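Local atomic coordinates of arginase 1, mitochondrial (Arabidopsis thaliana, PDB entry 6VSU), a protein that hydrolyses L-arginine to urea and L-ornithine, and agmatine to urea and putrescine, at a pair of manganese ions in each subunit of a homohexamer. Residues L163-D168 with G200-N205; I248-L253 with A288-F293; L33-G38 with M126-L131. All coordinates share one frame; numbering follows the deposited sequence.

Contact 1 (L163-D168 with G200-N205); sequences LDAHPD and GIRSIN. With MN (manganese (II) ion), chain B; MN (manganese (II) ion), chain C; ORN (L-ornithine), chain D.
Backbone N atoms of R202 and S203 both turn to the carbonyl of A165, meeting its O at 2.8 and 3.0 Å. These two bonds join loops that follow strands 158-163 and 193-201 at the C-terminal end of the parallel sheet of the arginase fold, where the metal site lies. G200 has a positive phi (93°), which suits glycine; a side chain there would also head for the D164 carbonyl.

D164 bridges the cluster: OD1 and OD2 each hold a different manganese at 2.2 Å, with CG anti to the backbone N (chi1 -163°). H166 N binds the same OD1 from above the carboxylate plane, an Asx turn that restrains the carboxylate's rotation. H166 ND1 also takes the first manganese, while D168 OD2 takes the second. Ornithine CD lies over the centre of the imidazole, and S203, itself an ornithine-binding residue, brings CB obliquely to H166 CD2 (3.5 Å). A165 suits its place because its small CB can lie against one face of the guanidinium, 3.5 Å from R202 NH1. NH1 of that arginine donates to G200 O, and the carbonyls of D251 and E265 pin the guanidinium from outside. Away from the metals, the P167 ring packs against I201 and I204. It meets the I201 side chain at about a right angle, and P167 CG rests 3.6 Å from I204 CD1.

Contact 2 (I248-L253 with A288-F293); sequences IDVDCL and ADVVEF. With MN (manganese (II) ion), chain B; NA (sodium ion), chain F.
I248 and D249 pair in parallel with V290 and V291 as neighbouring strands of a beta-alpha-beta unit whose connection runs through helix 271-280. Three backbone hydrogen bonds fix the register: I248 N to D289 O (3.0 Å), V291 N to I248 O, and V250 N to V291 O, the last almost straight at 173°. V250 N belongs to a short 3-10 segment, so the pairing continues just past the strand end.

The apolar contacts are few. V250 CG2 lies 4.0 Å from V290 CG1 and also reaches F293 CB, one branch serving two neighbours; beta-branched V290 suits the extended strand. The F293 ring packs on helices 64-72 and 303-319.

Manganese binding comes from the DxD motif that begins on the last residue of the strand. D249 OD2 holds one manganese at 2.3 Å, and D249 serves the second as well. D251 grips the first ion with both oxygens, unevenly, OD2 at 2.1 and OD1 at 2.6 Å. E292, bent at chi2 (-74°), carries OE1 to the sodium ion at 2.8 Å, where S262 and the L58 carbonyl also bind, while its OE2 bonds to H180.

An Asx turn joins the two aspartates, D251 N donating to D249 OD1 (2.8 Å); the CB of E292 packs against that oxygen. With OD2 on metal and OD1 on a backbone N-H, the D249 carboxylate is likely to have little freedom to rotate.

Contact 3 (L33-G38 with M126-L131); sequences LVRLLG and MEEEPL
R35 reaches from the last turn of helix 7-37 and holds the loop before strand 131-136 by its guanidinium edge. NH1 donates to the E129 carbonyl O at 2.6 Å, with the acceptor in the guanidinium plane. NH1 and NH2 grip E128 OE1, each at 3.2 Å, an end-on salt bridge in which a single carboxylate oxygen receives both nitrogens. Beside these polar bonds V34 sets CG1 against P130 CD (3.6 Å) and CG2 against L131 CD2 (4.0 Å), its branch touching two neighbours.

The torsions explain the reach: R35 bends at chi3 (-65°) and E128 at chi2, bringing the groups nearly coplanar. The cis peptide before P130 and the bond from L131 N back to E128 O make residues 128-131 a type VI beta turn. Further out, S43 of strand 43-48 touches V34, P130 and L131; G38, just past the helix, takes the positive phi that suits glycine.

An alanine at E128 would probably leave R35 without its ionic mate and its guanidinium, held by the E129 carbonyl, freer to turn. R35 is exposed, so solvent is likely to weaken the charge attraction, which a neutral hydrogen bond and buried apolar contacts supplement.

In the fold
Contacts 1 and 2 share the C-terminal end of one parallel sheet, their centres 12 Å apart, and together supply most of the protein ligands of the dinuclear site. Strands 158-163 and 244-249 are neighbours, joined where L163 O meets D249 N at 2.8 Å. D164 and H166 of contact 1 and D249 and D251 of contact 2 surround the same manganese, which also holds a shared water; H140 completes the other ion with D164, D168 and D249. Ornithine lies beside H166 and D168. Contact 3 is remote, its centre 36 Å from that of contact 1 and 27 Å from that of contact 2, and joins helix 7-37 to the loop before strand 131-136.

Contact 1 (L163-D168 with G200-N205)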
ATOM      1  N   LEU E 163     -19.622   9.206 -20.782  1.00 18.67           N
ATOM      2  CA  LEU E 163     -19.223   9.715 -19.445  1.00 20.20           C
ATOM      3  C   LEU E 163     -17.696   9.581 -19.334  1.00 19.34           C
ATOM      4  O   LEU E 163     -17.177   8.441 -19.419  1.00 18.92           O
ATOM      5  CB  LEU E 163     -19.946   8.895 -18.361  1.00 21.68           C
ATOM      6  CG  LEU E 163     -21.417   9.256 -18.181  1.00 22.07           C
ATOM      7  CD1 LEU E 163     -22.155   8.137 -17.469  1.00 22.31           C
ATOM      8  CD2 LEU E 163     -21.472  10.500 -17.366  1.00 24.80           C
ATOM      9  N   ASP E 164     -17.000  10.701 -19.197  1.00 18.58           N
ATOM     10  CA  ASP E 164     -15.534  10.673 -19.262  1.00 17.74           C
ATOM     11  C   ASP E 164     -14.966  12.007 -18.809  1.00 18.29           C
ATOM     12  O   ASP E 164     -15.613  13.057 -19.071  1.00 18.98           O
ATOM     13  CB  ASP E 164     -15.192  10.365 -20.696  1.00 16.84           C
ATOM     14  CG  ASP E 164     -13.779   9.882 -20.934  1.00 16.49           C
ATOM     15  OD1 ASP E 164     -12.862  10.392 -20.241  1.00 16.87           O
ATOM     16  OD2 ASP E 164     -13.629   9.022 -21.824  1.00 15.39           O
ATOM     17  N   ALA E 165     -13.780  11.995 -18.192  1.00 17.99           N
ATOM     18  CA  ALA E 165     -13.004  13.229 -17.927  1.00 18.89           C
ATOM     19  C   ALA E 165     -12.525  13.885 -19.265  1.00 19.14           C
ATOM     20  O   ALA E 165     -12.231  15.082 -19.266  1.00 19.63           O
ATOM     21  CB  ALA E 165     -11.845  12.928 -16.979  1.00 19.05           C
ATOM     22  N   HIS E 166     -12.412  13.103 -20.343  1.00 19.01           N
ATOM     23  CA  HIS E 166     -11.705  13.397 -21.613  1.00 20.13           C
ATOM     24  C   HIS E 166     -12.677  13.236 -22.763  1.00 20.28           C
ATOM     25  O   HIS E 166     -13.421  12.274 -22.766  1.00 20.72           O
ATOM     26  CB  HIS E 166     -10.535  12.403 -21.816  1.00 20.06           C
ATOM     27  CG  HIS E 166      -9.620  12.324 -20.631  1.00 20.72           C
ATOM     28  ND1 HIS E 166      -9.754  11.321 -19.644  1.00 19.37           N
ATOM     29  CD2 HIS E 166      -8.628  13.165 -20.236  1.00 21.45           C
ATOM     30  CE1 HIS E 166      -8.882  11.571 -18.717  1.00 20.44           C
ATOM     31  NE2 HIS E 166      -8.169  12.688 -19.052  1.00 21.42           N
ATOM     32  N   PRO E 167     -12.692  14.104 -23.794  1.00 21.65           N
ATOM     33  CA  PRO E 167     -13.607  13.920 -24.934  1.00 21.62           C
ATOM     34  C   PRO E 167     -13.207  12.827 -25.932  1.00 22.22           C
ATOM     35  O   PRO E 167     -14.008  12.424 -26.699  1.00 21.46           O
ATOM     36  CB  PRO E 167     -13.636  15.300 -25.601  1.00 22.79           C
ATOM     37  CG  PRO E 167     -12.419  15.985 -25.100  1.00 24.08           C
ATOM     38  CD  PRO E 167     -12.023  15.399 -23.770  1.00 22.97           C
ATOM     39  N   ASP E 168     -11.946  12.391 -25.896  1.00 23.95           N
ATOM     40  CA  ASP E 168     -11.377  11.332 -26.773  1.00 24.92           C
ATOM     41  C   ASP E 168     -11.660  11.601 -28.260  1.00 25.32           C
ATOM     42  O   ASP E 168     -12.078  10.690 -29.004  1.00 24.81           O
ATOM     43  CB  ASP E 168     -11.860   9.974 -26.275  1.00 25.16           C
ATOM     44  CG  ASP E 168     -11.303   9.669 -24.897  1.00 25.82           C
ATOM     45  OD1 ASP E 168     -10.306  10.301 -24.519  1.00 27.91           O
ATOM     46  OD2 ASP E 168     -11.860   8.799 -24.235  1.00 27.46           O
ATOM     47  N   GLY E 200     -18.967  14.972 -17.790  1.00 18.50           N
ATOM     48  CA  GLY E 200     -17.869  14.873 -16.818  1.00 18.53           C
ATOM     49  C   GLY E 200     -16.555  15.355 -17.341  1.00 18.69           C
ATOM     50  O   GLY E 200     -15.559  15.172 -16.645  1.00 18.33           O
ATOM     51  N   ILE E 201     -16.564  16.059 -18.464  1.00 20.06           N
ATOM     52  CA  ILE E 201     -15.323  16.493 -19.169  1.00 20.89           C
ATOM     53  C   ILE E 201     -14.583  17.492 -18.274  1.00 20.89           C
ATOM     54  O   ILE E 201     -15.204  18.469 -17.860  1.00 21.33           O
ATOM     55  CB  ILE E 201     -15.647  17.128 -20.522  1.00 22.20           C
ATOM     56  CG1 ILE E 201     -16.341  16.179 -21.493  1.00 22.89           C
ATOM     57  CG2 ILE E 201     -14.389  17.695 -21.105  1.00 23.18           C
ATOM     58  CD1 ILE E 201     -15.503  14.980 -21.861  1.00 23.48           C
ATOM     59  N   ARG E 202     -13.293  17.307 -18.037  1.00 20.47           N
ATOM     60  CA  ARG E 202     -12.520  18.325 -17.283  1.00 21.02           C
ATOM     61  C   ARG E 202     -11.061  18.346 -17.730  1.00 21.33           C
ATOM     62  O   ARG E 202     -10.243  18.991 -17.059  1.00 22.04           O
ATOM     63  CB  ARG E 202     -12.681  18.045 -15.795  1.00 20.62           C
ATOM     64  CG  ARG E 202     -12.451  16.584 -15.443  1.00 20.44           C
ATOM     65  CD  ARG E 202     -12.796  16.323 -14.018  1.00 20.48           C
ATOM     66  NE  ARG E 202     -12.338  15.053 -13.558  1.00 19.75           N
ATOM     67  CZ  ARG E 202     -12.958  13.896 -13.701  1.00 19.48           C
ATOM     68  NH1 ARG E 202     -14.066  13.792 -14.399  1.00 18.95           N
ATOM     69  NH2 ARG E 202     -12.433  12.808 -13.150  1.00 20.02           N
ATOM     70  N   SER E 203     -10.737  17.643 -18.810  1.00 21.13           N
ATOM     71  CA  SER E 203      -9.412  17.673 -19.451  1.00 21.92           C
ATOM     72  C   SER E 203      -9.657  17.763 -20.952  1.00 22.79           C
ATOM     73  O   SER E 203      -9.982  16.742 -21.599  1.00 21.75           O
ATOM     74  CB  SER E 203      -8.562  16.462 -19.061  1.00 21.80           C
ATOM     75  OG  SER E 203      -7.329  16.455 -19.786  1.00 21.70           O
ATOM     76  N   ILE E 204      -9.537  18.966 -21.496  1.00 23.93           N
ATOM     77  CA  ILE E 204      -9.829  19.210 -22.925  1.00 24.49           C
ATOM     78  C   ILE E 204      -9.020  20.421 -23.354  1.00 25.95           C
ATOM     79  O   ILE E 204      -8.760  21.341 -22.513  1.00 25.73           O
ATOM     80  CB  ILE E 204     -11.351  19.374 -23.116  1.00 25.04           C
ATOM     81  CG1 ILE E 204     -11.728  19.626 -24.578  1.00 25.56           C
ATOM     82  CG2 ILE E 204     -11.923  20.465 -22.235  1.00 25.93           C
ATOM     83  CD1 ILE E 204     -13.194  19.460 -24.825  1.00 25.58           C
ATOM     84  N   ASN E 205      -8.602  20.410 -24.603  1.00 26.78           N
ATOM     85  CA  ASN E 205      -7.804  21.529 -25.151  1.00 29.55           C
ATOM     86  C   ASN E 205      -8.510  22.070 -26.385  1.00 31.46           C
ATOM     87  O   ASN E 205      -9.571  21.557 -26.709  1.00 30.83           O
ATOM     88  CB  ASN E 205      -6.374  21.084 -25.418  1.00 29.77           C
ATOM     89  CG  ASN E 205      -6.222  19.991 -26.449  1.00 29.73           C
ATOM     90  OD1 ASN E 205      -7.179  19.471 -27.041  1.00 30.04           O
ATOM     91  ND2 ASN E 205      -4.987  19.675 -26.731  1.00 30.39           N
TER
HETATM   92 MN    MN B 401     -10.975   9.432 -19.709  1.00 21.88          MN
HETATM   93 MN    MN C 402     -11.841   7.971 -22.481  1.00 25.10          MN
HETATM   94  N   ORN D 404      -3.184  13.187 -22.260  1.00 57.38           N
HETATM   95  CA  ORN D 404      -4.399  12.677 -22.943  1.00 58.61           C
HETATM   96  CB  ORN D 404      -5.175  11.756 -22.003  1.00 56.00           C
HETATM   97  CG  ORN D 404      -6.156  10.827 -22.696  1.00 52.19           C
HETATM   98  CD  ORN D 404      -6.884   9.922 -21.719  1.00 55.29           C
HETATM   99  NE  ORN D 404      -8.115   9.319 -22.225  1.00 51.28           N
HETATM  100  C   ORN D 404      -5.285  13.850 -23.381  1.00 61.89           C
HETATM  101  O   ORN D 404      -4.764  14.962 -23.474  1.00 50.57           O
HETATM  102  OXT ORN D 404      -6.462  13.595 -23.620  1.00 55.04           O
HETATM  103  O   HOH W   1     -10.419   9.404 -21.795  1.00 22.74           O
HETATM  104  O   HOH W   2      -9.563   7.496 -23.175  1.00 43.24           O

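Contact 2 (I248-L253 with A288-F293)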
ATOM      1  N   ILE E 248     -18.986   4.405 -20.533  1.00 17.66           N
ATOM      2  CA  ILE E 248     -18.508   4.957 -19.244  1.00 16.77           C
ATOM      3  C   ILE E 248     -17.029   4.714 -19.179  1.00 16.42           C
ATOM      4  O   ILE E 248     -16.619   3.556 -19.004  1.00 17.42           O
ATOM      5  CB  ILE E 248     -19.254   4.350 -18.056  1.00 16.60           C
ATOM      6  CG1 ILE E 248     -20.767   4.398 -18.305  1.00 17.24           C
ATOM      7  CG2 ILE E 248     -18.836   5.098 -16.809  1.00 16.39           C
ATOM      8  CD1 ILE E 248     -21.617   4.153 -17.065  1.00 17.04           C
ATOM      9  N   ASP E 249     -16.267   5.776 -19.188  1.00 16.61           N
ATOM     10  CA  ASP E 249     -14.853   5.706 -18.730  1.00 16.81           C
ATOM     11  C   ASP E 249     -14.923   5.917 -17.231  1.00 17.50           C
ATOM     12  O   ASP E 249     -15.548   6.852 -16.782  1.00 17.65           O
ATOM     13  CB  ASP E 249     -14.023   6.750 -19.435  1.00 16.99           C
ATOM     14  CG  ASP E 249     -12.554   6.846 -19.078  1.00 17.36           C
ATOM     15  OD1 ASP E 249     -12.146   6.457 -17.955  1.00 17.08           O
ATOM     16  OD2 ASP E 249     -11.822   7.344 -19.940  1.00 17.95           O
ATOM     17  N   VAL E 250     -14.392   4.979 -16.480  1.00 17.95           N
ATOM     18  CA  VAL E 250     -14.359   5.037 -14.998  1.00 18.54           C
ATOM     19  C   VAL E 250     -13.764   6.373 -14.527  1.00 17.69           C
ATOM     20  O   VAL E 250     -14.158   6.810 -13.459  1.00 16.21           O
ATOM     21  CB  VAL E 250     -13.591   3.789 -14.521  1.00 19.80           C
ATOM     22  CG1 VAL E 250     -13.191   3.907 -13.110  1.00 21.64           C
ATOM     23  CG2 VAL E 250     -14.438   2.550 -14.656  1.00 19.53           C
ATOM     24  N   ASP E 251     -12.932   7.061 -15.333  1.00 18.21           N
ATOM     25  CA  ASP E 251     -12.341   8.359 -14.927  1.00 19.80           C
ATOM     26  C   ASP E 251     -13.367   9.489 -15.043  1.00 19.06           C
ATOM     27  O   ASP E 251     -13.037  10.575 -14.654  1.00 18.27           O
ATOM     28  CB  ASP E 251     -11.019   8.684 -15.624  1.00 22.04           C
ATOM     29  CG  ASP E 251     -11.152   9.099 -17.086  1.00 22.87           C
ATOM     30  OD1 ASP E 251     -12.256   9.530 -17.488  1.00 22.74           O
ATOM     31  OD2 ASP E 251     -10.174   8.891 -17.805  1.00 25.48           O
ATOM     32  N   CYS E 252     -14.608   9.232 -15.422  1.00 19.40           N
ATOM     33  CA  CYS E 252     -15.698  10.248 -15.226  1.00 20.17           C
ATOM     34  C   CYS E 252     -15.848  10.562 -13.739  1.00 19.74           C
ATOM     35  O   CYS E 252     -16.188  11.704 -13.394  1.00 21.07           O
ATOM     36  CB  CYS E 252     -17.017   9.794 -15.842  1.00 19.92           C
ATOM     37  SG  CYS E 252     -17.877   8.437 -15.000  1.00 21.65           S
ATOM     38  N   LEU E 253     -15.536   9.583 -12.899  1.00 18.19           N
ATOM     39  CA  LEU E 253     -15.589   9.679 -11.448  1.00 18.06           C
ATOM     40  C   LEU E 253     -14.390  10.440 -10.927  1.00 17.61           C
ATOM     41  O   LEU E 253     -13.296  10.237 -11.436  1.00 18.17           O
ATOM     42  CB  LEU E 253     -15.593   8.248 -10.909  1.00 18.97           C
ATOM     43  CG  LEU E 253     -16.850   7.463 -11.227  1.00 19.27           C
ATOM     44  CD1 LEU E 253     -16.538   6.006 -10.972  1.00 20.14           C
ATOM     45  CD2 LEU E 253     -18.023   7.941 -10.372  1.00 19.09           C
ATOM     46  N   ALA E 288     -23.687  -0.922 -24.180  1.00 17.64           N
ATOM     47  CA  ALA E 288     -22.919  -0.086 -23.254  1.00 17.25           C
ATOM     48  C   ALA E 288     -21.489  -0.615 -23.157  1.00 17.32           C
ATOM     49  O   ALA E 288     -21.225  -1.751 -23.520  1.00 17.89           O
ATOM     50  CB  ALA E 288     -23.618  -0.029 -21.913  1.00 16.67           C
ATOM     51  N   ASP E 289     -20.598   0.203 -22.623  1.00 17.34           N
ATOM     52  CA  ASP E 289     -19.254  -0.271 -22.252  1.00 16.83           C
ATOM     53  C   ASP E 289     -18.860   0.351 -20.914  1.00 16.24           C
ATOM     54  O   ASP E 289     -19.359   1.448 -20.556  1.00 15.38           O
ATOM     55  CB  ASP E 289     -18.262  -0.108 -23.400  1.00 17.06           C
ATOM     56  CG  ASP E 289     -17.984   1.306 -23.834  1.00 18.04           C
ATOM     57  OD1 ASP E 289     -17.633   2.129 -22.964  1.00 17.42           O
ATOM     58  OD2 ASP E 289     -18.003   1.546 -25.102  1.00 19.74           O
ATOM     59  N   VAL E 290     -17.955  -0.331 -20.228  1.00 16.29           N
ATOM     60  CA  VAL E 290     -17.242   0.212 -19.037  1.00 16.50           C
ATOM     61  C   VAL E 290     -15.754   0.012 -19.246  1.00 17.10           C
ATOM     62  O   VAL E 290     -15.321  -1.153 -19.316  1.00 18.15           O
ATOM     63  CB  VAL E 290     -17.722  -0.443 -17.745  1.00 16.72           C
ATOM     64  CG1 VAL E 290     -16.928   0.092 -16.563  1.00 17.24           C
ATOM     65  CG2 VAL E 290     -19.199  -0.182 -17.569  1.00 16.59           C
ATOM     66  N   VAL E 291     -15.012   1.106 -19.398  1.00 16.80           N
ATOM     67  CA  VAL E 291     -13.618   1.066 -19.915  1.00 16.83           C
ATOM     68  C   VAL E 291     -12.717   1.849 -18.947  1.00 16.54           C
ATOM     69  O   VAL E 291     -13.220   2.612 -18.097  1.00 15.00           O
ATOM     70  CB  VAL E 291     -13.542   1.672 -21.321  1.00 17.93           C
ATOM     71  CG1 VAL E 291     -14.409   0.928 -22.317  1.00 19.18           C
ATOM     72  CG2 VAL E 291     -13.933   3.138 -21.355  1.00 17.71           C
ATOM     73  N   GLU E 292     -11.419   1.627 -19.113  1.00 16.83           N
ATOM     74  CA  GLU E 292     -10.308   2.410 -18.518  1.00 17.37           C
ATOM     75  C   GLU E 292     -10.194   2.129 -17.015  1.00 17.79           C
ATOM     76  O   GLU E 292      -9.433   2.877 -16.348  1.00 19.15           O
ATOM     77  CB  GLU E 292     -10.479   3.885 -18.855  1.00 17.17           C
ATOM     78  CG  GLU E 292     -10.260   4.120 -20.352  1.00 17.77           C
ATOM     79  CD  GLU E 292      -8.830   4.058 -20.858  1.00 19.25           C
ATOM     80  OE1 GLU E 292      -7.909   4.035 -19.970  1.00 20.08           O
ATOM     81  OE2 GLU E 292      -8.613   4.116 -22.136  1.00 19.10           O
ATOM     82  N   PHE E 293     -10.841   1.085 -16.485  1.00 16.54           N
ATOM     83  CA  PHE E 293     -10.485   0.605 -15.132  1.00 16.14           C
ATOM     84  C   PHE E 293      -9.101  -0.026 -15.252  1.00 16.76           C
ATOM     85  O   PHE E 293      -8.908  -0.846 -16.132  1.00 17.63           O
ATOM     86  CB  PHE E 293     -11.511  -0.382 -14.615  1.00 16.35           C
ATOM     87  CG  PHE E 293     -11.027  -1.278 -13.511  1.00 16.80           C
ATOM     88  CD1 PHE E 293     -10.258  -0.769 -12.467  1.00 16.85           C
ATOM     89  CD2 PHE E 293     -11.402  -2.606 -13.473  1.00 16.96           C
ATOM     90  CE1 PHE E 293      -9.806  -1.607 -11.470  1.00 17.20           C
ATOM     91  CE2 PHE E 293     -10.975  -3.433 -12.443  1.00 17.78           C
ATOM     92  CZ  PHE E 293     -10.155  -2.934 -11.462  1.00 17.74           C
TER
HETATM   93 MN    MN B 401     -10.975   9.432 -19.709  1.00 21.88          MN
HETATM   94 NA    NA F 403      -5.196   3.611 -20.118  1.00 32.48          NA
HETATM   95  O   HOH W   1     -10.419   9.404 -21.795  1.00 22.74           O
HETATM   96  O   HOH W   3      -3.125   5.504 -20.604  1.00 19.22           O

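Contact 3 (L33-G38 with M126-L131)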
ATOM      1  N   LEU E  33     -30.166 -20.506 -23.150  1.00 27.69           N
ATOM      2  CA  LEU E  33     -30.606 -20.423 -21.739  1.00 28.38           C
ATOM      3  C   LEU E  33     -31.642 -19.308 -21.564  1.00 27.60           C
ATOM      4  O   LEU E  33     -32.718 -19.544 -20.981  1.00 28.34           O
ATOM      5  CB  LEU E  33     -29.382 -20.209 -20.864  1.00 28.57           C
ATOM      6  CG  LEU E  33     -29.619 -19.985 -19.370  1.00 30.50           C
ATOM      7  CD1 LEU E  33     -30.474 -21.087 -18.741  1.00 32.75           C
ATOM      8  CD2 LEU E  33     -28.250 -19.930 -18.669  1.00 31.60           C
ATOM      9  N   VAL E  34     -31.344 -18.113 -22.045  1.00 26.13           N
ATOM     10  CA  VAL E  34     -32.285 -16.977 -21.874  1.00 25.76           C
ATOM     11  C   VAL E  34     -33.629 -17.330 -22.493  1.00 26.52           C
ATOM     12  O   VAL E  34     -34.649 -17.044 -21.860  1.00 27.07           O
ATOM     13  CB  VAL E  34     -31.740 -15.678 -22.457  1.00 25.07           C
ATOM     14  CG1 VAL E  34     -32.820 -14.619 -22.456  1.00 25.53           C
ATOM     15  CG2 VAL E  34     -30.526 -15.218 -21.659  1.00 25.27           C
ATOM     16  N   ARG E  35     -33.620 -17.896 -23.693  1.00 26.90           N
ATOM     17  CA  ARG E  35     -34.865 -18.169 -24.438  1.00 28.92           C
ATOM     18  C   ARG E  35     -35.642 -19.271 -23.728  1.00 30.35           C
ATOM     19  O   ARG E  35     -36.882 -19.222 -23.776  1.00 32.19           O
ATOM     20  CB  ARG E  35     -34.581 -18.525 -25.904  1.00 29.63           C
ATOM     21  CG  ARG E  35     -34.139 -17.326 -26.737  1.00 29.50           C
ATOM     22  CD  ARG E  35     -34.071 -17.603 -28.230  1.00 31.36           C
ATOM     23  NE  ARG E  35     -33.067 -18.577 -28.623  1.00 31.41           N
ATOM     24  CZ  ARG E  35     -31.791 -18.322 -28.878  1.00 31.33           C
ATOM     25  NH1 ARG E  35     -31.271 -17.106 -28.775  1.00 30.98           N
ATOM     26  NH2 ARG E  35     -30.997 -19.306 -29.224  1.00 31.90           N
ATOM     27  N   LEU E  36     -34.966 -20.256 -23.150  1.00 30.72           N
ATOM     28  CA  LEU E  36     -35.662 -21.399 -22.512  1.00 32.74           C
ATOM     29  C   LEU E  36     -36.362 -20.894 -21.262  1.00 31.52           C
ATOM     30  O   LEU E  36     -37.441 -21.375 -20.996  1.00 32.22           O
ATOM     31  CB  LEU E  36     -34.675 -22.537 -22.233  1.00 35.16           C
ATOM     32  CG  LEU E  36     -35.213 -23.682 -21.385  1.00 39.59           C
ATOM     33  CD1 LEU E  36     -34.643 -24.998 -21.809  1.00 42.43           C
ATOM     34  CD2 LEU E  36     -34.874 -23.444 -19.915  1.00 41.84           C
ATOM     35  N   LEU E  37     -35.802 -19.907 -20.563  1.00 30.00           N
ATOM     36  CA  LEU E  37     -36.447 -19.317 -19.371  1.00 30.28           C
ATOM     37  C   LEU E  37     -37.673 -18.490 -19.795  1.00 30.23           C
ATOM     38  O   LEU E  37     -38.669 -18.505 -19.054  1.00 31.87           O
ATOM     39  CB  LEU E  37     -35.422 -18.508 -18.577  1.00 29.76           C
ATOM     40  CG  LEU E  37     -34.393 -19.336 -17.818  1.00 30.88           C
ATOM     41  CD1 LEU E  37     -33.298 -18.452 -17.280  1.00 30.57           C
ATOM     42  CD2 LEU E  37     -35.020 -20.161 -16.696  1.00 32.98           C
ATOM     43  N   GLY E  38     -37.620 -17.805 -20.937  1.00 36.60           N
ATOM     44  CA  GLY E  38     -38.771 -17.102 -21.527  1.00 37.24           C
ATOM     45  C   GLY E  38     -39.080 -15.756 -20.880  1.00 36.20           C
ATOM     46  O   GLY E  38     -38.747 -15.512 -19.710  1.00 34.13           O
ATOM     47  N   MET E 126     -25.185 -10.029 -30.499  1.00 24.34           N
ATOM     48  CA  MET E 126     -26.439  -9.359 -30.912  1.00 26.10           C
ATOM     49  C   MET E 126     -27.298 -10.326 -31.724  1.00 27.67           C
ATOM     50  O   MET E 126     -28.541 -10.228 -31.591  1.00 26.69           O
ATOM     51  CB  MET E 126     -26.177  -8.089 -31.725  1.00 26.74           C
ATOM     52  CG  MET E 126     -25.456  -7.026 -30.887  1.00 25.28           C
ATOM     53  SD  MET E 126     -25.105  -5.540 -31.862  1.00 25.23           S
ATOM     54  CE  MET E 126     -26.780  -4.938 -32.057  1.00 27.18           C
ATOM     55  N   GLU E 127     -26.631 -11.229 -32.450  1.00 28.31           N
ATOM     56  CA  GLU E 127     -27.230 -12.287 -33.305  1.00 31.46           C
ATOM     57  C   GLU E 127     -28.004 -13.287 -32.442  1.00 31.03           C
ATOM     58  O   GLU E 127     -28.872 -13.961 -32.997  1.00 30.85           O
ATOM     59  CB  GLU E 127     -26.182 -12.919 -34.222  1.00 35.62           C
ATOM     60  CG  GLU E 127     -25.947 -12.101 -35.477  1.00 41.38           C
ATOM     61  CD  GLU E 127     -24.658 -12.335 -36.247  1.00 47.12           C
ATOM     62  OE1 GLU E 127     -23.968 -13.329 -35.975  1.00 44.21           O
ATOM     63  OE2 GLU E 127     -24.355 -11.515 -37.123  1.00 50.66           O
ATOM     64  N   GLU E 128     -27.627 -13.450 -31.172  1.00 28.88           N
ATOM     65  CA  GLU E 128     -28.398 -14.348 -30.291  1.00 30.13           C
ATOM     66  C   GLU E 128     -29.451 -13.531 -29.557  1.00 29.61           C
ATOM     67  O   GLU E 128     -29.178 -12.932 -28.544  1.00 26.72           O
ATOM     68  CB  GLU E 128     -27.460 -15.097 -29.348  1.00 31.22           C
ATOM     69  CG  GLU E 128     -26.574 -16.057 -30.108  1.00 32.75           C
ATOM     70  CD  GLU E 128     -27.288 -17.318 -30.549  1.00 35.33           C
ATOM     71  OE1 GLU E 128     -28.377 -17.658 -30.003  1.00 37.15           O
ATOM     72  OE2 GLU E 128     -26.723 -17.987 -31.389  1.00 37.81           O
ATOM     73  N   GLU E 129     -30.678 -13.589 -30.072  1.00 31.22           N
ATOM     74  CA  GLU E 129     -31.855 -12.896 -29.491  1.00 33.26           C
ATOM     75  C   GLU E 129     -32.153 -13.507 -28.118  1.00 30.92           C
ATOM     76  O   GLU E 129     -32.158 -14.731 -28.022  1.00 31.29           O
ATOM     77  CB  GLU E 129     -33.044 -13.127 -30.423  1.00 39.20           C
ATOM     78  CG  GLU E 129     -34.138 -12.095 -30.293  1.00 45.63           C
ATOM     79  CD  GLU E 129     -33.881 -10.815 -31.065  1.00 51.57           C
ATOM     80  OE1 GLU E 129     -33.570 -10.903 -32.269  1.00 52.54           O
ATOM     81  OE2 GLU E 129     -33.997  -9.736 -30.457  1.00 53.95           O
ATOM     82  N   PRO E 130     -32.472 -12.728 -27.061  1.00 28.22           N
ATOM     83  CA  PRO E 130     -32.445 -11.269 -27.082  1.00 26.56           C
ATOM     84  C   PRO E 130     -31.272 -10.591 -26.372  1.00 24.29           C
ATOM     85  O   PRO E 130     -31.479  -9.594 -25.640  1.00 24.01           O
ATOM     86  CB  PRO E 130     -33.716 -10.971 -26.274  1.00 27.35           C
ATOM     87  CG  PRO E 130     -33.594 -11.972 -25.150  1.00 27.83           C
ATOM     88  CD  PRO E 130     -32.992 -13.217 -25.782  1.00 28.27           C
ATOM     89  N   LEU E 131     -30.076 -11.108 -26.579  1.00 22.56           N
ATOM     90  CA  LEU E 131     -28.907 -10.570 -25.895  1.00 20.75           C
ATOM     91  C   LEU E 131     -28.612  -9.174 -26.466  1.00 19.74           C
ATOM     92  O   LEU E 131     -28.693  -8.978 -27.688  1.00 19.52           O
ATOM     93  CB  LEU E 131     -27.702 -11.494 -26.079  1.00 20.17           C
ATOM     94  CG  LEU E 131     -27.849 -12.950 -25.667  1.00 21.26           C
ATOM     95  CD1 LEU E 131     -26.511 -13.657 -25.856  1.00 21.03           C
ATOM     96  CD2 LEU E 131     -28.371 -13.165 -24.261  1.00 21.41           C
TER